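Side-chain contacts in lysine-sensitive aspartokinase 3 (Escherichia coli, PDB 2J0W), which catalyses the ATP-dependent phosphorylation of L-aspartate to 4-phospho-L-aspartate, the first step toward lysine, and is feedback-inhibited by lysine: residues Gln138-Arg143 / Leu168-Arg173; Glu76-Pro81 / Leu130-Val135. All blocks are in the same frame, centred on the assembly; numbering follows the deposited sequence.

Contact 1 (Gln138-Arg143 / Leu168-Arg173); sequences QWFDVR and LQLLPR
Phe140 lays one face of its ring against the CD1 methyl of Leu170, where strand 137-139 and the residues following it meet helix 159-176. These two elements and strand 178-182 make up a beta-alpha-beta unit of the amino acid kinase fold, and the contact is the packing of the unit's helix on its first strand and the chain that continues from it. The methyl stands 3.7 Å from the ring centroid and 23° off the ring normal, a CH-pi contact displaced toward CD2 and CE2. Phe140 has CG anti to its own N (chi1 -173°), which carries the ring out toward the helix. The CE1 corner of the Phe140 ring comes obliquely to 3.8 Å from Gln169 O, while Val179 of the next strand also touches the ring. A flat, wholly apolar side chain suits this buried place, and cutting the residue back to an alanine is likely to leave a gap beside Leu170 and its CD1 methyl without the ring face it rests on.

Toward Gln138 the packing turns polar. Gln138 and Arg173 cross at about a right angle, with amide and guanidinium planes 35° apart, and it is aliphatic carbon of the arginine that meets the amide. The charged end is engaged elsewhere: Arg173 NE forms a salt bridge with Glu176 OE1, an oxygen that also accepts from Gln138 NE2, so one carboxylate joins both side chains. Directly between the two, Gln138 OE1 lies 3.3 Å from Arg173 CG.

Contact 2 (Glu76-Pro81 / Leu130-Val135); sequences ERLRYP and LRERDV
Glu132 contributes the largest buried surface here, followed by Arg79 and then Leu78. It sits just past the end of helix 108-131, in a type I beta turn from Arg131 to Asp134, and reaches across to the loop joining helices 57-75 and 82-102. With CG anti to the backbone N (chi1 -165°) and the chain extended beyond it, the carboxylate arrives at the loop backbone. There Glu132 OE2 accepts a hydrogen bond from Arg79 N, modelled at 2.4 Å with an angle of 152° at the hydrogen; so short a length is doubtful, and only the pairing should be read from it. Glutamate suits the place because it joins this reach to an acceptor. The side chains of buried Leu78 and Glu132 cross at about a right angle, with Leu78 CB 3.6 Å from Glu132 OE2.

Arg79 folds back over the same side chain. A bend at chi3 sets its guanidinium with one face over Glu132 CG, which lies 3.9 Å from Arg79 CZ, and the guanidinium and carboxylate planes are 21° apart. Arg79 NH2 remains 4.5 Å from Glu132 OE1, which lies well out of the guanidinium plane. The chemistry thus implies that the carboxylate probably holds the loop through a backbone N-H, while the arginine adds face-on packing over the aliphatic chain and probably a diffuse attraction between opposite charges.

In the fold
Coming from the N terminus, after strands 5-9 and 33-38 and the helices around them, the chain leaves helix 57-75 and enters the loop of contact 2. Helices 82-102 and 108-131 follow, and contact 2 closes this largely helical excursion by joining 76-81 to the turn after helix 108-131. Strand 137-139 comes next and opens contact 1, which closes on helix 159-176, before strand 178-182; its two segments lie 25 residues apart at their closest ends. The two are therefore in series, neither nested nor crossed. Their centres lie about 21 Å apart, yet they meet where Arg131 NH2 packs 3.8 Å from Gln138 CA. Contact 2 ties helical connections at the surface; contact 1 fastens a helix to the sheet edge of the kinase domain.

Contact 1 (Gln138-Arg143 / Leu168-Arg173)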
ATOM      1  N   GLN A 138     -28.205  40.171  11.013  1.00 73.10           N
ATOM      2  CA  GLN A 138     -28.912  39.292  11.932  1.00 69.97           C
ATOM      3  C   GLN A 138     -28.167  37.996  12.259  1.00 66.68           C
ATOM      4  O   GLN A 138     -27.411  37.454  11.449  1.00 63.92           O
ATOM      5  CB  GLN A 138     -30.324  39.001  11.406  1.00 69.08           C
ATOM      6  CG  GLN A 138     -30.366  38.549   9.947  1.00 72.47           C
ATOM      7  CD  GLN A 138     -31.779  38.418   9.444  1.00 76.58           C
ATOM      8  OE1 GLN A 138     -32.611  37.740  10.061  1.00 82.41           O
ATOM      9  NE2 GLN A 138     -32.068  39.058   8.297  1.00 74.03           N
ATOM     10  N   TRP A 139     -28.403  37.521  13.475  1.00 63.83           N
ATOM     11  CA  TRP A 139     -27.790  36.309  13.993  1.00 61.97           C
ATOM     12  C   TRP A 139     -28.616  35.116  13.532  1.00 63.26           C
ATOM     13  O   TRP A 139     -29.846  35.193  13.483  1.00 63.50           O
ATOM     14  CB  TRP A 139     -27.765  36.385  15.523  1.00 52.94           C
ATOM     15  CG  TRP A 139     -27.068  35.262  16.212  1.00 50.43           C
ATOM     16  CD1 TRP A 139     -25.731  35.161  16.479  1.00 51.86           C
ATOM     17  CD2 TRP A 139     -27.675  34.076  16.737  1.00 43.47           C
ATOM     18  NE1 TRP A 139     -25.470  33.980  17.139  1.00 51.48           N
ATOM     19  CE2 TRP A 139     -26.645  33.294  17.307  1.00 44.80           C
ATOM     20  CE3 TRP A 139     -28.993  33.593  16.779  1.00 44.35           C
ATOM     21  CZ2 TRP A 139     -26.890  32.056  17.917  1.00 48.68           C
ATOM     22  CZ3 TRP A 139     -29.238  32.357  17.386  1.00 44.48           C
ATOM     23  CH2 TRP A 139     -28.189  31.603  17.944  1.00 36.11           C
ATOM     24  N   PHE A 140     -27.941  34.019  13.186  1.00 62.43           N
ATOM     25  CA  PHE A 140     -28.625  32.809  12.736  1.00 54.63           C
ATOM     26  C   PHE A 140     -27.964  31.566  13.312  1.00 51.98           C
ATOM     27  O   PHE A 140     -26.740  31.469  13.328  1.00 53.39           O
ATOM     28  CB  PHE A 140     -28.608  32.722  11.214  1.00 41.40           C
ATOM     29  CG  PHE A 140     -29.437  31.600  10.674  1.00 39.35           C
ATOM     30  CD1 PHE A 140     -30.825  31.673  10.697  1.00 45.41           C
ATOM     31  CD2 PHE A 140     -28.835  30.457  10.164  1.00 44.62           C
ATOM     32  CE1 PHE A 140     -31.611  30.615  10.215  1.00 52.03           C
ATOM     33  CE2 PHE A 140     -29.611  29.391   9.678  1.00 48.33           C
ATOM     34  CZ  PHE A 140     -31.000  29.472   9.704  1.00 40.46           C
ATOM     35  N   ASP A 141     -28.779  30.615  13.758  1.00 49.77           N
ATOM     36  CA  ASP A 141     -28.291  29.359  14.355  1.00 48.14           C
ATOM     37  C   ASP A 141     -28.105  28.239  13.310  1.00 47.78           C
ATOM     38  O   ASP A 141     -29.068  27.533  12.987  1.00 50.73           O
ATOM     39  CB  ASP A 141     -29.291  28.903  15.427  1.00 36.82           C
ATOM     40  CG  ASP A 141     -28.804  27.704  16.222  1.00 48.74           C
ATOM     41  OD1 ASP A 141     -28.045  26.864  15.681  1.00 45.31           O
ATOM     42  OD2 ASP A 141     -29.202  27.594  17.400  1.00 51.89           O
ATOM     43  N   VAL A 142     -26.884  28.049  12.800  1.00 42.68           N
ATOM     44  CA  VAL A 142     -26.666  27.017  11.789  1.00 39.43           C
ATOM     45  C   VAL A 142     -27.309  25.708  12.125  1.00 41.95           C
ATOM     46  O   VAL A 142     -27.694  24.961  11.231  1.00 47.01           O
ATOM     47  CB  VAL A 142     -25.188  26.672  11.534  1.00 39.87           C
ATOM     48  CG1 VAL A 142     -24.623  27.540  10.433  1.00 40.00           C
ATOM     49  CG2 VAL A 142     -24.401  26.778  12.808  1.00 43.33           C
ATOM     50  N   ARG A 143     -27.424  25.407  13.405  1.00 43.97           N
ATOM     51  CA  ARG A 143     -28.017  24.135  13.777  1.00 48.40           C
ATOM     52  C   ARG A 143     -29.383  23.905  13.139  1.00 47.95           C
ATOM     53  O   ARG A 143     -29.797  22.760  12.951  1.00 49.09           O
ATOM     54  CB  ARG A 143     -28.078  24.019  15.295  1.00 50.31           C
ATOM     55  CG  ARG A 143     -26.690  23.953  15.896  1.00 47.96           C
ATOM     56  CD  ARG A 143     -26.739  23.878  17.393  1.00 47.48           C
ATOM     57  NE  ARG A 143     -27.265  25.113  17.957  1.00 48.98           N
ATOM     58  CZ  ARG A 143     -27.392  25.344  19.259  1.00 41.68           C
ATOM     59  NH1 ARG A 143     -27.025  24.423  20.151  1.00 34.82           N
ATOM     60  NH2 ARG A 143     -27.904  26.493  19.667  1.00 39.15           N
ATOM     61  N   LEU A 168     -34.990  26.858   2.880  1.00 77.02           N
ATOM     62  CA  LEU A 168     -36.263  27.112   3.537  1.00 78.94           C
ATOM     63  C   LEU A 168     -36.168  28.015   4.765  1.00 79.13           C
ATOM     64  O   LEU A 168     -37.168  28.603   5.177  1.00 83.96           O
ATOM     65  CB  LEU A 168     -36.927  25.781   3.912  1.00 78.33           C
ATOM     66  CG  LEU A 168     -37.092  24.796   2.744  1.00 81.05           C
ATOM     67  CD1 LEU A 168     -37.691  23.483   3.227  1.00 74.87           C
ATOM     68  CD2 LEU A 168     -37.969  25.426   1.674  1.00 84.45           C
ATOM     69  N   GLN A 169     -34.978  28.147   5.342  1.00 75.03           N
ATOM     70  CA  GLN A 169     -34.830  28.978   6.532  1.00 71.40           C
ATOM     71  C   GLN A 169     -33.722  30.012   6.458  1.00 69.37           C
ATOM     72  O   GLN A 169     -33.805  31.054   7.112  1.00 70.29           O
ATOM     73  CB  GLN A 169     -34.573  28.110   7.761  1.00 72.28           C
ATOM     74  CG  GLN A 169     -35.558  26.989   7.980  1.00 83.14           C
ATOM     75  CD  GLN A 169     -35.731  26.666   9.456  1.00 93.09           C
ATOM     76  OE1 GLN A 169     -36.387  27.409  10.194  1.00 95.84           O
ATOM     77  NE2 GLN A 169     -35.132  25.564   9.899  1.00 88.43           N
ATOM     78  N   LEU A 170     -32.686  29.722   5.674  1.00 66.67           N
ATOM     79  CA  LEU A 170     -31.540  30.616   5.553  1.00 63.95           C
ATOM     80  C   LEU A 170     -31.568  31.558   4.356  1.00 66.59           C
ATOM     81  O   LEU A 170     -31.071  32.686   4.433  1.00 68.68           O
ATOM     82  CB  LEU A 170     -30.240  29.797   5.518  1.00 54.37           C
ATOM     83  CG  LEU A 170     -28.954  30.636   5.528  1.00 55.78           C
ATOM     84  CD1 LEU A 170     -28.853  31.380   6.841  1.00 56.23           C
ATOM     85  CD2 LEU A 170     -27.738  29.764   5.342  1.00 50.34           C
ATOM     86  N   LEU A 171     -32.137  31.102   3.246  1.00 67.94           N
ATOM     87  CA  LEU A 171     -32.188  31.926   2.050  1.00 67.77           C
ATOM     88  C   LEU A 171     -32.961  33.217   2.311  1.00 68.19           C
ATOM     89  O   LEU A 171     -32.439  34.316   2.107  1.00 68.21           O
ATOM     90  CB  LEU A 171     -32.813  31.142   0.895  1.00 64.11           C
ATOM     91  CG  LEU A 171     -32.725  31.830  -0.466  1.00 63.80           C
ATOM     92  CD1 LEU A 171     -31.284  32.094  -0.813  1.00 57.02           C
ATOM     93  CD2 LEU A 171     -33.369  30.953  -1.519  1.00 73.47           C
ATOM     94  N   PRO A 172     -34.214  33.105   2.777  1.00 68.74           N
ATOM     95  CA  PRO A 172     -35.006  34.308   3.053  1.00 70.07           C
ATOM     96  C   PRO A 172     -34.238  35.326   3.890  1.00 69.93           C
ATOM     97  O   PRO A 172     -34.320  36.530   3.643  1.00 71.51           O
ATOM     98  CB  PRO A 172     -36.224  33.756   3.784  1.00 69.92           C
ATOM     99  CG  PRO A 172     -36.428  32.432   3.103  1.00 73.10           C
ATOM    100  CD  PRO A 172     -35.013  31.884   2.996  1.00 71.94           C
ATOM    101  N   ARG A 173     -33.487  34.840   4.873  1.00 69.32           N
ATOM    102  CA  ARG A 173     -32.710  35.726   5.733  1.00 69.99           C
ATOM    103  C   ARG A 173     -31.585  36.433   4.966  1.00 67.55           C
ATOM    104  O   ARG A 173     -31.191  37.544   5.327  1.00 67.69           O
ATOM    105  CB  ARG A 173     -32.127  34.946   6.920  1.00 70.99           C
ATOM    106  CG  ARG A 173     -32.901  35.065   8.235  1.00 69.58           C
ATOM    107  CD  ARG A 173     -34.285  34.452   8.146  1.00 82.01           C
ATOM    108  NE  ARG A 173     -35.250  35.335   7.496  1.00 83.06           N
ATOM    109  CZ  ARG A 173     -36.504  34.992   7.220  1.00 86.31           C
ATOM    110  NH1 ARG A 173     -36.946  33.780   7.533  1.00 89.76           N
ATOM    111  NH2 ARG A 173     -37.325  35.862   6.646  1.00 86.61           N
TER

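Contact 2 (Glu76-Pro81 / Leu130-Val135)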
ATOM      1  N   GLU A  76     -17.441  44.855  27.175  1.00 70.00           N
ATOM      2  CA  GLU A  76     -17.173  46.151  27.794  1.00 73.17           C
ATOM      3  C   GLU A  76     -16.742  47.248  26.818  1.00 75.04           C
ATOM      4  O   GLU A  76     -16.422  48.353  27.250  1.00 78.11           O
ATOM      5  CB  GLU A  76     -16.086  46.012  28.860  1.00 74.42           C
ATOM      6  CG  GLU A  76     -16.453  45.116  30.029  1.00 78.81           C
ATOM      7  CD  GLU A  76     -15.274  44.828  30.950  1.00 87.83           C
ATOM      8  OE1 GLU A  76     -15.501  44.166  31.984  1.00 91.12           O
ATOM      9  OE2 GLU A  76     -14.131  45.250  30.647  1.00 85.86           O
ATOM     10  N   ARG A  77     -16.728  46.953  25.517  1.00 71.73           N
ATOM     11  CA  ARG A  77     -16.325  47.952  24.523  1.00 69.30           C
ATOM     12  C   ARG A  77     -17.489  48.352  23.624  1.00 70.81           C
ATOM     13  O   ARG A  77     -17.386  49.275  22.813  1.00 69.73           O
ATOM     14  CB  ARG A  77     -15.180  47.412  23.667  1.00 68.88           C
ATOM     15  CG  ARG A  77     -13.949  47.004  24.437  1.00 73.50           C
ATOM     16  CD  ARG A  77     -12.888  48.081  24.395  1.00 78.24           C
ATOM     17  NE  ARG A  77     -12.507  48.382  23.020  1.00 85.26           N
ATOM     18  CZ  ARG A  77     -11.441  49.093  22.667  1.00 91.20           C
ATOM     19  NH1 ARG A  77     -10.626  49.589  23.593  1.00 93.74           N
ATOM     20  NH2 ARG A  77     -11.183  49.305  21.383  1.00 93.94           N
ATOM     21  N   LEU A  78     -18.588  47.624  23.755  1.00 72.58           N
ATOM     22  CA  LEU A  78     -19.778  47.892  22.963  1.00 74.32           C
ATOM     23  C   LEU A  78     -20.441  49.184  23.425  1.00 76.61           C
ATOM     24  O   LEU A  78     -20.131  49.703  24.503  1.00 76.05           O
ATOM     25  CB  LEU A  78     -20.772  46.754  23.132  1.00 73.84           C
ATOM     26  CG  LEU A  78     -20.321  45.373  22.698  1.00 75.08           C
ATOM     27  CD1 LEU A  78     -20.932  44.353  23.636  1.00 76.87           C
ATOM     28  CD2 LEU A  78     -20.722  45.131  21.245  1.00 70.81           C
ATOM     29  N   ARG A  79     -21.369  49.685  22.615  1.00 76.93           N
ATOM     30  CA  ARG A  79     -22.092  50.900  22.950  1.00 76.61           C
ATOM     31  C   ARG A  79     -23.220  50.544  23.926  1.00 74.52           C
ATOM     32  O   ARG A  79     -23.340  51.156  24.984  1.00 72.98           O
ATOM     33  CB  ARG A  79     -22.656  51.542  21.678  1.00 81.07           C
ATOM     34  CG  ARG A  79     -23.060  53.016  21.817  1.00 87.22           C
ATOM     35  CD  ARG A  79     -22.992  53.721  20.461  1.00 92.88           C
ATOM     36  NE  ARG A  79     -21.640  53.649  19.902  1.00 97.19           N
ATOM     37  CZ  ARG A  79     -21.332  53.893  18.630  1.00 97.54           C
ATOM     38  NH1 ARG A  79     -22.281  54.232  17.768  1.00106.18           N
ATOM     39  NH2 ARG A  79     -20.074  53.783  18.216  1.00 86.40           N
ATOM     40  N   TYR A  80     -24.029  49.547  23.579  1.00 73.21           N
ATOM     41  CA  TYR A  80     -25.131  49.127  24.443  1.00 74.49           C
ATOM     42  C   TYR A  80     -24.922  47.673  24.879  1.00 73.50           C
ATOM     43  O   TYR A  80     -25.592  46.752  24.408  1.00 74.97           O
ATOM     44  CB  TYR A  80     -26.480  49.262  23.714  1.00 81.73           C
ATOM     45  CG  TYR A  80     -26.744  50.616  23.074  1.00 88.89           C
ATOM     46  CD1 TYR A  80     -26.307  50.897  21.774  1.00 94.17           C
ATOM     47  CD2 TYR A  80     -27.438  51.614  23.763  1.00 90.32           C
ATOM     48  CE1 TYR A  80     -26.558  52.137  21.174  1.00 89.06           C
ATOM     49  CE2 TYR A  80     -27.691  52.857  23.172  1.00 91.17           C
ATOM     50  CZ  TYR A  80     -27.248  53.109  21.881  1.00 90.03           C
ATOM     51  OH  TYR A  80     -27.495  54.331  21.301  1.00 94.34           O
ATOM     52  N   PRO A  81     -23.997  47.455  25.808  1.00 72.25           N
ATOM     53  CA  PRO A  81     -23.698  46.114  26.300  1.00 72.14           C
ATOM     54  C   PRO A  81     -24.726  45.450  27.202  1.00 73.42           C
ATOM     55  O   PRO A  81     -24.498  44.340  27.670  1.00 75.47           O
ATOM     56  CB  PRO A  81     -22.377  46.321  27.023  1.00 76.20           C
ATOM     57  CG  PRO A  81     -22.561  47.696  27.618  1.00 69.55           C
ATOM     58  CD  PRO A  81     -23.121  48.458  26.442  1.00 69.96           C
ATOM     59  N   LEU A 130     -21.470  44.797  14.411  1.00 71.68           N
ATOM     60  CA  LEU A 130     -21.934  45.234  13.101  1.00 75.81           C
ATOM     61  C   LEU A 130     -23.083  46.227  13.188  1.00 78.65           C
ATOM     62  O   LEU A 130     -23.169  47.147  12.369  1.00 81.16           O
ATOM     63  CB  LEU A 130     -22.351  44.035  12.248  1.00 77.89           C
ATOM     64  CG  LEU A 130     -21.224  43.111  11.794  1.00 79.82           C
ATOM     65  CD1 LEU A 130     -21.762  42.118  10.787  1.00 83.16           C
ATOM     66  CD2 LEU A 130     -20.116  43.926  11.165  1.00 84.38           C
ATOM     67  N   ARG A 131     -23.968  46.043  14.164  1.00 78.16           N
ATOM     68  CA  ARG A 131     -25.091  46.959  14.348  1.00 79.59           C
ATOM     69  C   ARG A 131     -24.658  48.256  15.032  1.00 81.72           C
ATOM     70  O   ARG A 131     -25.364  49.261  14.985  1.00 81.29           O
ATOM     71  CB  ARG A 131     -26.199  46.283  15.154  1.00 72.26           C
ATOM     72  CG  ARG A 131     -26.903  45.221  14.366  1.00 75.17           C
ATOM     73  CD  ARG A 131     -28.054  44.633  15.124  1.00 83.84           C
ATOM     74  NE  ARG A 131     -28.793  43.692  14.291  1.00 96.30           N
ATOM     75  CZ  ARG A 131     -29.815  42.960  14.719  1.00103.08           C
ATOM     76  NH1 ARG A 131     -30.224  43.056  15.979  1.00103.86           N
ATOM     77  NH2 ARG A 131     -30.431  42.131  13.885  1.00106.78           N
ATOM     78  N   GLU A 132     -23.494  48.224  15.668  1.00 84.02           N
ATOM     79  CA  GLU A 132     -22.961  49.399  16.341  1.00 84.89           C
ATOM     80  C   GLU A 132     -22.488  50.343  15.235  1.00 87.24           C
ATOM     81  O   GLU A 132     -22.026  51.457  15.496  1.00 90.34           O
ATOM     82  CB  GLU A 132     -21.785  49.005  17.234  1.00 86.59           C
ATOM     83  CG  GLU A 132     -21.389  50.056  18.250  1.00 89.95           C
ATOM     84  CD  GLU A 132     -20.634  49.466  19.429  1.00 88.62           C
ATOM     85  OE1 GLU A 132     -19.385  49.559  19.457  1.00 86.12           O
ATOM     86  OE2 GLU A 132     -21.301  48.902  20.324  1.00 83.86           O
ATOM     87  N   ARG A 133     -22.619  49.879  13.993  1.00 85.41           N
ATOM     88  CA  ARG A 133     -22.239  50.648  12.815  1.00 85.13           C
ATOM     89  C   ARG A 133     -23.435  50.854  11.904  1.00 87.10           C
ATOM     90  O   ARG A 133     -23.262  51.123  10.714  1.00 85.09           O
ATOM     91  CB  ARG A 133     -21.176  49.921  12.009  1.00 85.01           C
ATOM     92  CG  ARG A 133     -19.925  49.571  12.751  1.00 83.49           C
ATOM     93  CD  ARG A 133     -18.936  48.988  11.774  1.00 71.08           C
ATOM     94  NE  ARG A 133     -17.637  48.773  12.390  1.00 72.98           N
ATOM     95  CZ  ARG A 133     -16.527  48.536  11.703  1.00 74.62           C
ATOM     96  NH1 ARG A 133     -16.572  48.489  10.379  1.00 74.41           N
ATOM     97  NH2 ARG A 133     -15.375  48.347  12.337  1.00 68.75           N
ATOM     98  N   ASP A 134     -24.640  50.710  12.453  1.00 90.92           N
ATOM     99  CA  ASP A 134     -25.867  50.877  11.667  1.00 95.80           C
ATOM    100  C   ASP A 134     -25.844  49.947  10.447  1.00 97.11           C
ATOM    101  O   ASP A 134     -25.805  50.402   9.298  1.00 97.00           O
ATOM    102  CB  ASP A 134     -26.012  52.329  11.196  1.00101.53           C
ATOM    103  CG  ASP A 134     -26.604  53.235  12.259  1.00101.59           C
ATOM    104  OD1 ASP A 134     -26.151  53.173  13.426  1.00 97.06           O
ATOM    105  OD2 ASP A 134     -27.522  54.021  11.927  1.00102.50           O
ATOM    106  N   VAL A 135     -25.870  48.644  10.696  1.00 97.43           N
ATOM    107  CA  VAL A 135     -25.852  47.672   9.621  1.00 94.28           C
ATOM    108  C   VAL A 135     -26.938  46.643   9.863  1.00 94.03           C
ATOM    109  O   VAL A 135     -27.154  46.205  10.991  1.00 93.14           O
ATOM    110  CB  VAL A 135     -24.484  46.933   9.556  1.00 89.95           C
ATOM    111  CG1 VAL A 135     -24.458  46.002   8.359  1.00 89.45           C
ATOM    112  CG2 VAL A 135     -23.340  47.931   9.477  1.00 78.36           C
TER